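Local coordinates for protein transcarboxylase 5S subunit (Propionibacterium freudenreichii subsp. shermanii, PDB 1RQB) that catalyses transfer of a carboxyl group from the biotin of the 1.3S subunit to pyruvate, forming oxaloacetate, as a cobalt-containing subunit of the transcarboxylase complex, at residues L39-R43 / K302-K306; R43-D48 / I296-Y300; I76-D82 / V459-F463; A252-M256 / I289-K294. Numbering follows the deposited sequence.

Contact 1 of 4, residues L39-R43 / K302-K306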
loop_
_atom_site.group_PDB
_atom_site.type_symbol
_atom_site.label_atom_id
_atom_site.label_comp_id
_atom_site.label_asym_id
_atom_site.label_seq_id
_atom_site.Cartn_x
_atom_site.Cartn_y
_atom_site.Cartn_z
ATOM N N LEU A 39 1.239 13.425 3.759
ATOM C CA LEU A 39 0.933 12.537 4.890
ATOM C C LEU A 39 0.828 13.259 6.235
ATOM O O LEU A 39 0.152 12.760 7.136
ATOM C CB LEU A 39 1.999 11.445 4.988
ATOM C CG LEU A 39 1.974 10.435 3.834
ATOM C CD1 LEU A 39 3.206 9.567 3.872
ATOM C CD2 LEU A 39 0.700 9.596 3.933
HETATM N N MSE A 40 1.478 14.408 6.404
HETATM C CA MSE A 40 1.425 15.042 7.730
HETATM C C MSE A 40 1.304 16.566 7.658
HETATM O O MSE A 40 1.950 17.299 8.405
HETATM C CB MSE A 40 2.621 14.586 8.574
HETATM C CG MSE A 40 3.969 14.702 7.931
HETATM SE SE MSE A 40 5.114 13.197 8.490
HETATM C CE MSE A 40 4.518 11.872 7.246
ATOM N N ALA A 41 0.457 17.007 6.739
ATOM C CA ALA A 41 0.095 18.419 6.545
ATOM C C ALA A 41 1.308 19.338 6.379
ATOM O O ALA A 41 1.286 20.474 6.853
ATOM C CB ALA A 41 -0.774 18.879 7.736
ATOM N N THR A 42 2.365 18.857 5.728
ATOM C CA THR A 42 3.553 19.674 5.437
ATOM C C THR A 42 4.206 20.214 6.712
ATOM O O THR A 42 4.933 21.205 6.655
ATOM C CB THR A 42 3.181 20.916 4.566
ATOM O OG1 THR A 42 2.035 20.630 3.749
ATOM C CG2 THR A 42 4.338 21.296 3.668
ATOM N N ARG A 43 4.021 19.547 7.847
ATOM C CA ARG A 43 4.558 20.064 9.113
ATOM C C ARG A 43 5.985 19.599 9.418
ATOM O O ARG A 43 6.536 19.970 10.452
ATOM C CB ARG A 43 3.658 19.649 10.274
ATOM C CG ARG A 43 2.260 20.259 10.276
ATOM C CD ARG A 43 2.336 21.776 10.303
ATOM N NE ARG A 43 1.112 22.382 10.832
ATOM C CZ ARG A 43 -0.051 22.470 10.201
ATOM N NH1 ARG A 43 -0.199 21.991 8.974
ATOM N NH2 ARG A 43 -1.074 23.050 10.817
ATOM N N LYS A 302 -0.304 13.585 15.345
ATOM C CA LYS A 302 -1.456 14.498 15.417
ATOM C C LYS A 302 -1.828 15.047 14.038
ATOM O O LYS A 302 -2.887 15.651 13.882
ATOM C CB LYS A 302 -1.169 15.692 16.349
ATOM C CG LYS A 302 -0.898 15.365 17.823
ATOM C CD LYS A 302 -2.095 14.683 18.498
ATOM C CE LYS A 302 -1.823 14.460 19.993
ATOM N NZ LYS A 302 -3.028 13.937 20.699
ATOM N N PHE A 303 -0.976 14.869 13.029
ATOM C CA PHE A 303 -1.291 15.425 11.705
ATOM C C PHE A 303 -1.545 14.328 10.667
ATOM O O PHE A 303 -1.718 14.629 9.488
ATOM C CB PHE A 303 -0.137 16.311 11.196
ATOM C CG PHE A 303 0.223 17.439 12.120
ATOM C CD1 PHE A 303 1.247 17.294 13.051
ATOM C CD2 PHE A 303 -0.475 18.639 12.070
ATOM C CE1 PHE A 303 1.573 18.333 13.924
ATOM C CE2 PHE A 303 -0.165 19.692 12.940
ATOM C CZ PHE A 303 0.858 19.541 13.868
ATOM N N GLU A 304 -1.596 13.063 11.081
ATOM C CA GLU A 304 -1.785 11.950 10.138
ATOM C C GLU A 304 -3.242 11.807 9.692
ATOM O O GLU A 304 -4.164 12.264 10.365
ATOM C CB GLU A 304 -1.361 10.628 10.783
ATOM C CG GLU A 304 0.099 10.509 11.158
ATOM C CD GLU A 304 0.954 9.939 10.031
ATOM O OE1 GLU A 304 0.400 9.280 9.124
ATOM O OE2 GLU A 304 2.187 10.136 10.064
ATOM N N SER A 305 -3.423 11.138 8.545
ATOM C CA SER A 305 -4.743 10.844 7.965
ATOM C C SER A 305 -5.150 9.434 8.395
ATOM O O SER A 305 -4.306 8.642 8.811
ATOM C CB SER A 305 -4.696 10.909 6.439
ATOM O OG SER A 305 -4.612 12.248 5.995
ATOM N N LYS A 306 -6.429 9.093 8.243
ATOM C CA LYS A 306 -6.912 7.787 8.715
ATOM C C LYS A 306 -7.334 6.834 7.592
ATOM O O LYS A 306 -7.893 5.777 7.880
ATOM C CB LYS A 306 -8.082 8.010 9.675
ATOM C CG LYS A 306 -7.685 8.791 10.927
ATOM C CD LYS A 306 -8.876 9.111 11.819
ATOM C CE LYS A 306 -9.839 10.067 11.137
ATOM N NZ LYS A 306 -9.206 11.402 10.902
HETATM O O HOH W 1 -1.172 10.416 7.236
#
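F303 is the residue to look at first. Its chi1 is m and its chi2 95°, presenting one flat side of the ring to R43. In R43, chi1 in the m well lays CG over the ring, 3.7 Å from the F303 centroid and only 14° off the normal, a CH-pi contact through the aliphatic chain; an m chi2 then turns CD onward. Further out the chain bends back, R43 NH1 hydrogen-bonds A41 O at 3.0 Å, and the guanidinium makes a cation-pi contact with F78. The backbone under this is a type I' beta turn, M40 to R43, which takes the chain out of helix 31-39 of the TIM barrel; its R43 N to M40 O bond is 3.1 Å. Selenomethionine M40, its side chain about 4 Å from that of the substrate-binding H36, has chi1 p and an off-well chi2 of -144°, with CB 4.2 Å from F303 CB and CE 4.0 Å from E304 OE2. E304 starts away from the turn, but two m torsions swing its carboxylate back, where OE2 forms a salt bridge with R297. Water 1 donates to L39 O and E304 OE1 and accepts from S305 N, each at 2.7 Å.

Contact 2 of 4, residues R43-D48 / I296-Y300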
loop_
_atom_site.group_PDB
_atom_site.type_symbol
_atom_site.label_atom_id
_atom_site.label_comp_id
_atom_site.label_asym_id
_atom_site.label_seq_id
_atom_site.Cartn_x
_atom_site.Cartn_y
_atom_site.Cartn_z
ATOM N N ARG A 43 4.021 19.547 7.847
ATOM C CA ARG A 43 4.558 20.064 9.113
ATOM C C ARG A 43 5.985 19.599 9.418
ATOM O O ARG A 43 6.536 19.970 10.452
ATOM C CB ARG A 43 3.658 19.649 10.274
ATOM C CG ARG A 43 2.260 20.259 10.276
ATOM C CD ARG A 43 2.336 21.776 10.303
ATOM N NE ARG A 43 1.112 22.382 10.832
ATOM C CZ ARG A 43 -0.051 22.470 10.201
ATOM N NH1 ARG A 43 -0.199 21.991 8.974
ATOM N NH2 ARG A 43 -1.074 23.050 10.817
HETATM N N MSE A 44 6.609 18.822 8.542
HETATM C CA MSE A 44 7.954 18.308 8.840
HETATM C C MSE A 44 8.950 19.434 9.131
HETATM O O MSE A 44 9.164 20.322 8.309
HETATM C CB MSE A 44 8.501 17.479 7.686
HETATM C CG MSE A 44 9.904 17.015 7.963
HETATM SE SE MSE A 44 9.852 15.320 8.841
HETATM C CE MSE A 44 9.848 14.329 7.281
ATOM N N ALA A 45 9.602 19.344 10.285
ATOM C CA ALA A 45 10.588 20.353 10.700
ATOM C C ALA A 45 11.947 20.035 10.073
ATOM O O ALA A 45 12.340 18.875 9.959
ATOM C CB ALA A 45 10.707 20.369 12.216
HETATM N N MSE A 46 12.671 21.085 9.703
HETATM C CA MSE A 46 13.993 20.937 9.077
HETATM C C MSE A 46 14.910 20.108 9.981
HETATM O O MSE A 46 15.685 19.284 9.498
HETATM C CB MSE A 46 14.611 22.317 8.816
HETATM C CG MSE A 46 15.920 22.247 8.055
HETATM SE SE MSE A 46 15.670 21.335 6.325
HETATM C CE MSE A 46 17.047 22.271 5.319
ATOM N N GLU A 47 14.800 20.309 11.294
ATOM C CA GLU A 47 15.630 19.582 12.265
ATOM C C GLU A 47 15.450 18.069 12.112
ATOM O O GLU A 47 16.374 17.297 12.363
ATOM C CB GLU A 47 15.255 20.000 13.701
ATOM C CG GLU A 47 13.784 19.776 14.052
ATOM C CD GLU A 47 13.350 20.435 15.363
ATOM O OE1 GLU A 47 13.514 21.670 15.496
ATOM O OE2 GLU A 47 12.829 19.717 16.250
ATOM N N ASP A 48 14.268 17.644 11.683
ATOM C CA ASP A 48 13.972 16.210 11.555
ATOM C C ASP A 48 14.370 15.659 10.183
ATOM O O ASP A 48 14.277 14.452 9.959
ATOM C CB ASP A 48 12.473 15.958 11.795
ATOM C CG ASP A 48 12.076 16.090 13.272
ATOM O OD1 ASP A 48 12.889 15.725 14.144
ATOM O OD2 ASP A 48 10.944 16.535 13.569
ATOM N N ILE A 296 11.312 9.125 13.238
ATOM C CA ILE A 296 10.775 10.488 13.358
ATOM C C ILE A 296 9.264 10.567 13.124
ATOM O O ILE A 296 8.582 11.380 13.747
ATOM C CB ILE A 296 11.504 11.412 12.343
ATOM C CG1 ILE A 296 12.856 11.816 12.925
ATOM C CG2 ILE A 296 10.632 12.615 11.955
ATOM C CD1 ILE A 296 13.733 12.539 11.955
ATOM N N ARG A 297 8.716 9.717 12.272
ATOM C CA ARG A 297 7.296 9.844 11.908
ATOM C C ARG A 297 6.317 9.786 13.084
ATOM O O ARG A 297 5.330 10.520 13.089
ATOM C CB ARG A 297 6.924 8.815 10.850
ATOM C CG ARG A 297 5.507 9.001 10.330
ATOM C CD ARG A 297 5.231 8.069 9.180
ATOM N NE ARG A 297 3.875 8.246 8.686
ATOM C CZ ARG A 297 3.386 7.608 7.631
ATOM N NH1 ARG A 297 4.155 6.756 6.953
ATOM N NH2 ARG A 297 2.126 7.803 7.267
ATOM N N PRO A 298 6.546 8.924 14.095
ATOM C CA PRO A 298 5.573 8.896 15.200
ATOM C C PRO A 298 5.303 10.236 15.888
ATOM O O PRO A 298 4.227 10.445 16.449
ATOM C CB PRO A 298 6.165 7.858 16.159
ATOM C CG PRO A 298 6.911 6.939 15.230
ATOM C CD PRO A 298 7.605 7.928 14.318
ATOM N N LYS A 299 6.272 11.147 15.838
ATOM C CA LYS A 299 6.125 12.466 16.474
ATOM C C LYS A 299 5.086 13.331 15.755
ATOM O O LYS A 299 4.623 14.330 16.304
ATOM C CB LYS A 299 7.463 13.217 16.493
ATOM C CG LYS A 299 8.566 12.510 17.260
ATOM C CD LYS A 299 9.803 13.397 17.436
ATOM C CE LYS A 299 10.382 13.889 16.119
ATOM N NZ LYS A 299 11.635 14.677 16.352
ATOM N N TYR A 300 4.701 12.948 14.540
ATOM C CA TYR A 300 3.745 13.745 13.758
ATOM C C TYR A 300 2.357 13.103 13.736
ATOM O O TYR A 300 1.522 13.460 12.906
ATOM C CB TYR A 300 4.272 13.903 12.321
ATOM C CG TYR A 300 5.497 14.790 12.255
ATOM C CD1 TYR A 300 6.777 14.287 12.524
ATOM C CD2 TYR A 300 5.361 16.160 12.002
ATOM C CE1 TYR A 300 7.891 15.138 12.544
ATOM C CE2 TYR A 300 6.457 17.010 12.021
ATOM C CZ TYR A 300 7.710 16.503 12.292
ATOM O OH TYR A 300 8.777 17.363 12.313
#
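Near the substrate-binding end of the TIM barrel, the loop that follows helix 31-39 is tied to the 3-10 turn 297-299 and Y300, just beyond helix 283-296. The site is close by: the side chain of M44 lies about 3 Å from that of H36, a substrate-binding residue. At the centre is the Y300 hydroxyl, which works in both directions. It accepts a hydrogen bond from A45 N (3.0 Å from A45 N to Y300 OH, angle 166°) and donates one to the D48 carboxylate (2.6 Å from Y300 OH to D48 OD2). The other carboxylate oxygen is used as well: K299 NZ reaches D48 OD1 at 2.7 Å in a salt bridge. Lysine and tyrosine thus converge on one carboxylate; D48 N also bonds A45 O at 2.9 Å, while the D48 carbonyl takes a hydrogen bond from H292 in helix 283-296. The tyrosine ring is flanked by loop atoms, R43 O lying near its plane at the edge. Selenomethionine M44 adds the apolar part, with SE 4.2 Å from I296 CG2. The same atom makes an oblique Met-aromatic contact, M44 SE standing 4.7 Å from the centroid of the Y300 ring and 35° off its normal.

Contact 3 of 4, residues I76-D82 / V459-F463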
loop_
_atom_site.group_PDB
_atom_site.type_symbol
_atom_site.label_atom_id
_atom_site.label_comp_id
_atom_site.label_asym_id
_atom_site.label_seq_id
_atom_site.Cartn_x
_atom_site.Cartn_y
_atom_site.Cartn_z
ATOM N N ILE A 76 6.725 29.528 6.858
ATOM C CA ILE A 76 6.503 30.836 7.491
ATOM C C ILE A 76 5.218 30.885 8.319
ATOM O O ILE A 76 5.105 31.710 9.224
ATOM C CB ILE A 76 6.422 31.961 6.445
ATOM C CG1 ILE A 76 5.182 31.765 5.583
ATOM C CG2 ILE A 76 7.685 31.978 5.583
ATOM C CD1 ILE A 76 5.000 32.846 4.552
ATOM N N ARG A 77 4.259 30.008 8.054
ATOM C CA ARG A 77 2.991 30.112 8.787
ATOM C C ARG A 77 2.995 29.257 10.056
ATOM O O ARG A 77 2.430 29.663 11.069
ATOM C CB ARG A 77 1.829 29.695 7.870
ATOM C CG ARG A 77 0.435 29.947 8.441
ATOM C CD ARG A 77 -0.665 29.374 7.537
ATOM N NE ARG A 77 -0.671 29.907 6.175
ATOM C CZ ARG A 77 -1.297 31.019 5.797
ATOM N NH1 ARG A 77 -1.977 31.734 6.682
ATOM N NH2 ARG A 77 -1.257 31.410 4.526
ATOM N N PHE A 78 3.653 28.100 10.037
ATOM C CA PHE A 78 3.596 27.207 11.204
ATOM C C PHE A 78 4.962 26.911 11.827
ATOM O O PHE A 78 5.037 26.615 13.019
ATOM C CB PHE A 78 3.004 25.847 10.807
ATOM C CG PHE A 78 1.670 25.928 10.132
ATOM C CD1 PHE A 78 1.477 25.332 8.891
ATOM C CD2 PHE A 78 0.600 26.566 10.746
ATOM C CE1 PHE A 78 0.235 25.368 8.266
ATOM C CE2 PHE A 78 -0.647 26.609 10.137
ATOM C CZ PHE A 78 -0.831 26.008 8.890
ATOM N N LEU A 79 6.044 26.973 11.059
ATOM C CA LEU A 79 7.338 26.554 11.616
ATOM C C LEU A 79 8.287 27.721 11.896
ATOM O O LEU A 79 9.424 27.493 12.306
ATOM C CB LEU A 79 8.007 25.564 10.650
ATOM C CG LEU A 79 7.157 24.379 10.169
ATOM C CD1 LEU A 79 7.972 23.537 9.202
ATOM C CD2 LEU A 79 6.701 23.533 11.352
ATOM N N ASN A 80 7.839 28.954 11.683
ATOM C CA ASN A 80 8.691 30.133 11.896
ATOM C C ASN A 80 10.061 29.889 11.262
ATOM O O ASN A 80 11.102 30.160 11.859
ATOM C CB ASN A 80 8.868 30.430 13.394
ATOM C CG ASN A 80 9.516 31.788 13.642
ATOM O OD1 ASN A 80 9.036 32.808 13.150
ATOM N ND2 ASN A 80 10.612 31.805 14.398
ATOM N N GLU A 81 10.047 29.387 10.034
ATOM C CA GLU A 81 11.288 29.067 9.315
ATOM C C GLU A 81 11.330 29.832 7.990
ATOM O O GLU A 81 10.314 29.978 7.314
ATOM C CB GLU A 81 11.322 27.560 9.037
ATOM C CG GLU A 81 12.566 27.089 8.315
ATOM C CD GLU A 81 12.566 25.589 8.093
ATOM O OE1 GLU A 81 11.713 24.897 8.697
ATOM O OE2 GLU A 81 13.422 25.102 7.326
ATOM N N ASP A 82 12.503 30.334 7.628
ATOM C CA ASP A 82 12.635 31.046 6.348
ATOM C C ASP A 82 12.829 29.983 5.263
ATOM O O ASP A 82 13.814 29.247 5.281
ATOM C CB ASP A 82 13.852 31.982 6.377
ATOM C CG ASP A 82 13.876 32.942 5.195
ATOM O OD1 ASP A 82 13.409 32.550 4.103
ATOM O OD2 ASP A 82 14.367 34.083 5.358
ATOM N N VAL A 459 0.874 36.857 6.184
ATOM C CA VAL A 459 1.717 36.088 7.111
ATOM C C VAL A 459 3.091 36.744 7.261
ATOM O O VAL A 459 3.698 36.700 8.329
ATOM C CB VAL A 459 1.920 34.640 6.609
ATOM C CG1 VAL A 459 2.816 33.866 7.582
ATOM C CG2 VAL A 459 0.575 33.954 6.455
ATOM N N ALA A 460 3.567 37.360 6.188
ATOM C CA ALA A 460 4.892 37.997 6.164
ATOM C C ALA A 460 5.121 38.897 7.381
ATOM O O ALA A 460 6.178 38.834 8.007
ATOM C CB ALA A 460 5.069 38.796 4.872
ATOM N N PRO A 461 4.153 39.762 7.731
ATOM C CA PRO A 461 4.374 40.630 8.898
ATOM C C PRO A 461 4.722 39.888 10.190
ATOM O O PRO A 461 5.686 40.229 10.876
ATOM C CB PRO A 461 3.053 41.389 9.019
ATOM C CG PRO A 461 2.614 41.506 7.588
ATOM C CD PRO A 461 2.888 40.105 7.061
ATOM N N VAL A 462 3.925 38.880 10.522
ATOM C CA VAL A 462 4.147 38.103 11.750
ATOM C C VAL A 462 5.460 37.324 11.647
ATOM O O VAL A 462 6.248 37.284 12.591
ATOM C CB VAL A 462 2.992 37.115 11.999
ATOM C CG1 VAL A 462 3.331 36.192 13.171
ATOM C CG2 VAL A 462 1.717 37.883 12.303
ATOM N N PHE A 463 5.709 36.719 10.495
ATOM C CA PHE A 463 6.936 35.927 10.323
ATOM C C PHE A 463 8.183 36.798 10.503
ATOM O O PHE A 463 9.100 36.432 11.237
ATOM C CB PHE A 463 6.967 35.264 8.941
ATOM C CG PHE A 463 8.265 34.581 8.637
ATOM C CD1 PHE A 463 8.753 33.582 9.480
ATOM C CD2 PHE A 463 9.024 34.959 7.541
ATOM C CE1 PHE A 463 9.981 32.977 9.231
ATOM C CE2 PHE A 463 10.260 34.357 7.283
ATOM C CZ PHE A 463 10.737 33.368 8.128
#
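Three side chains carry this contact: F463 from the first turn of helix 460-466, V459 four residues before it, and I76 from the last turn of helix 71-77. F463 buries most, 130 Å². With chi1 at 173° its ring drives into the bend formed as the chain leaves helix 71-77, and different parts of that bend meet different parts of the ring. I76 CG2 sits over one face, 3.9 Å from the F463 centroid and 14° off the normal, a CH-pi contact. N80 C lies at the edge, 3.7 Å from F463 CE1, while E81 O and D82 CA each come to 3.5 Å from F463 CZ. N80 can make this corner because it takes a positive phi of 46° once the helix has ended; D82 then caps the next helix by accepting from W84 N, and is also salt-bridged to R467. V459, whose O takes F463 N at 3.0 Å, packs CG1 at 3.7 Å from I76 CG1. Its CG2 lies over the guanidinium face of R77, 3.4 Å from NH1, although the charge of R77 is paired with D73. This is an interdomain seam: an aromatic from the conserved carboxylase domain seated against helix 71-77 and the loop to helix 83-93, after barrel strand 63-68, joining the two domains within a single chain.

Contact 4 of 4, residues A252-M256 / I289-K294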
loop_
_atom_site.group_PDB
_atom_site.type_symbol
_atom_site.label_atom_id
_atom_site.label_comp_id
_atom_site.label_asym_id
_atom_site.label_seq_id
_atom_site.Cartn_x
_atom_site.Cartn_y
_atom_site.Cartn_z
ATOM N N ALA A 252 8.433 7.614 -2.621
ATOM C CA ALA A 252 8.769 8.112 -1.278
ATOM C C ALA A 252 9.361 6.960 -0.463
ATOM O O ALA A 252 8.864 5.836 -0.535
ATOM C CB ALA A 252 7.502 8.643 -0.574
ATOM N N ILE A 253 10.400 7.243 0.325
ATOM C CA ILE A 253 11.020 6.198 1.157
ATOM C C ILE A 253 9.906 5.456 1.901
ATOM O O ILE A 253 8.946 6.063 2.373
ATOM C CB ILE A 253 12.088 6.814 2.101
ATOM C CG1 ILE A 253 13.113 5.736 2.515
ATOM C CG2 ILE A 253 11.418 7.465 3.299
ATOM C CD1 ILE A 253 13.974 5.230 1.355
ATOM N N SER A 254 10.050 4.135 2.031
ATOM C CA SER A 254 8.990 3.259 2.553
ATOM C C SER A 254 8.408 3.658 3.914
ATOM O O SER A 254 7.222 3.427 4.142
ATOM C CB SER A 254 9.455 1.791 2.563
ATOM O OG SER A 254 10.509 1.574 3.476
ATOM N N SER A 255 9.178 4.245 4.825
ATOM C CA SER A 255 8.617 4.607 6.136
ATOM C C SER A 255 7.736 5.859 6.050
ATOM O O SER A 255 7.091 6.245 7.022
ATOM C CB SER A 255 9.739 4.821 7.159
ATOM O OG SER A 255 10.782 5.617 6.614
HETATM N N MSE A 256 7.698 6.494 4.887
HETATM C CA MSE A 256 6.893 7.706 4.665
HETATM C C MSE A 256 6.125 7.542 3.352
HETATM O O MSE A 256 6.123 8.459 2.532
HETATM C CB MSE A 256 7.813 8.907 4.485
HETATM C CG MSE A 256 8.744 9.168 5.626
HETATM SE SE MSE A 256 7.760 10.153 6.936
HETATM C CE MSE A 256 7.871 11.919 6.113
ATOM N N ILE A 289 18.037 5.778 5.195
ATOM C CA ILE A 289 17.038 6.848 5.070
ATOM C C ILE A 289 15.714 6.365 5.668
ATOM O O ILE A 289 15.040 7.082 6.406
ATOM C CB ILE A 289 16.837 7.222 3.582
ATOM C CG1 ILE A 289 18.163 7.731 3.009
ATOM C CG2 ILE A 289 15.740 8.290 3.432
ATOM C CD1 ILE A 289 18.224 7.705 1.479
ATOM N N ARG A 290 15.356 5.127 5.346
ATOM C CA ARG A 290 14.101 4.545 5.842
ATOM C C ARG A 290 14.070 4.564 7.372
ATOM O O ARG A 290 13.094 5.005 7.976
ATOM C CB ARG A 290 13.957 3.094 5.387
ATOM C CG ARG A 290 12.653 2.490 5.853
ATOM C CD ARG A 290 12.550 1.031 5.481
ATOM N NE ARG A 290 13.438 0.197 6.276
ATOM C CZ ARG A 290 13.074 -0.380 7.417
ATOM N NH1 ARG A 290 11.838 -0.201 7.882
ATOM N NH2 ARG A 290 13.933 -1.145 8.085
ATOM N N ASP A 291 15.138 4.060 7.987
ATOM C CA ASP A 291 15.231 3.975 9.452
ATOM C C ASP A 291 15.206 5.373 10.070
ATOM O O ASP A 291 14.634 5.590 11.138
ATOM C CB ASP A 291 16.508 3.226 9.855
ATOM C CG ASP A 291 16.373 1.714 9.674
ATOM O OD1 ASP A 291 15.270 1.263 9.289
ATOM O OD2 ASP A 291 17.356 0.981 9.922
ATOM N N HIS A 292 15.815 6.325 9.386
ATOM C CA HIS A 292 15.827 7.701 9.901
ATOM C C HIS A 292 14.396 8.219 10.050
ATOM O O HIS A 292 14.008 8.717 11.106
ATOM C CB HIS A 292 16.565 8.622 8.936
ATOM C CG HIS A 292 16.543 10.054 9.361
ATOM N ND1 HIS A 292 17.453 10.576 10.254
ATOM C CD2 HIS A 292 15.675 11.055 9.081
ATOM C CE1 HIS A 292 17.147 11.837 10.509
ATOM N NE2 HIS A 292 16.071 12.151 9.811
ATOM N N PHE A 293 13.606 8.110 8.986
ATOM C CA PHE A 293 12.242 8.655 9.048
ATOM C C PHE A 293 11.302 7.764 9.861
ATOM O O PHE A 293 10.307 8.249 10.397
ATOM C CB PHE A 293 11.706 8.925 7.645
ATOM C CG PHE A 293 12.347 10.127 7.000
ATOM C CD1 PHE A 293 13.360 9.976 6.066
ATOM C CD2 PHE A 293 12.015 11.415 7.431
ATOM C CE1 PHE A 293 14.053 11.093 5.564
ATOM C CE2 PHE A 293 12.699 12.539 6.943
ATOM C CZ PHE A 293 13.723 12.378 6.009
ATOM N N LYS A 294 11.608 6.481 9.976
ATOM C CA LYS A 294 10.739 5.592 10.760
ATOM C C LYS A 294 10.751 6.039 12.224
ATOM O O LYS A 294 9.736 5.975 12.917
ATOM C CB LYS A 294 11.222 4.141 10.665
ATOM C CG LYS A 294 10.340 3.195 11.470
ATOM C CD LYS A 294 10.792 1.746 11.387
ATOM C CE LYS A 294 9.863 0.857 12.216
ATOM N NZ LYS A 294 8.407 1.063 11.899
HETATM O O HOH W 2 9.163 0.993 5.994
#
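The chain turns sharply after strand 248-251 of the TIM barrel, with M256 N bonded to I253 O at 2.8 Å, and one side of that turn is moulded to helix 283-296 of the same barrel. I253 is the main bump. Its side chain enters a hollow on the helix between I289 and F293, residues one turn apart, with the R290 backbone as the floor: I253 CG1 is 3.8 Å from I289 CG2 and 3.7 Å from R290 N, and I253 CG2 is 4.2 Å from F293 CD1. S255 fits a second hollow between R290 and K294, its CA 5.2 Å from that of K294. At the bottom S255 OG donates to R290 O at 2.8 Å, a carbonyl that already accepts the helical bond from K294 N at 2.9 Å. Beside I253, selenomethionine M256 lays CG 3.6 Å from F293 CB; its SE makes a long, oblique Met-aromatic contact, 5.4 Å from the F293 ring centroid, and its side chain lies about 4 Å from that of the substrate-binding H36. S254 OG bonds E266 and accepts a hydrogen bond from water 2 (2.9 Å from S254 OG), which is weakly linked to R290 NH1. Around the contact, V31 of helix 31-39 touches I253, M256 and F293, helix 53-58 packs on I289, helix 265-271 supplies E266, and K294 NZ hydrogen-bonds T307 of the second subunit.

Overall arrangement
Contacts 1, 2 and 4 form one continuous patch: the loop after helix 31-39 serves contacts 1 and 2, which share R43, and the chain leaving helix 283-296 supplies their partners. Contact 4 holds the same helix one step earlier and touches the second subunit through S254 and K294. It is buried, the other three only partly. R297 stitches the three together through E304 and S255 O, and selenomethionines M40, M44 and M256 meet in an apolar cluster beside H36. Contact 2 is charged and hydrogen-bonded, contact 1 relies on a ring and a water, contact 4 on shape plus one serine hydrogen bond. Contact 3, apolar with polar edges, stands apart as the domain seam, reached through F78, L79 and E81.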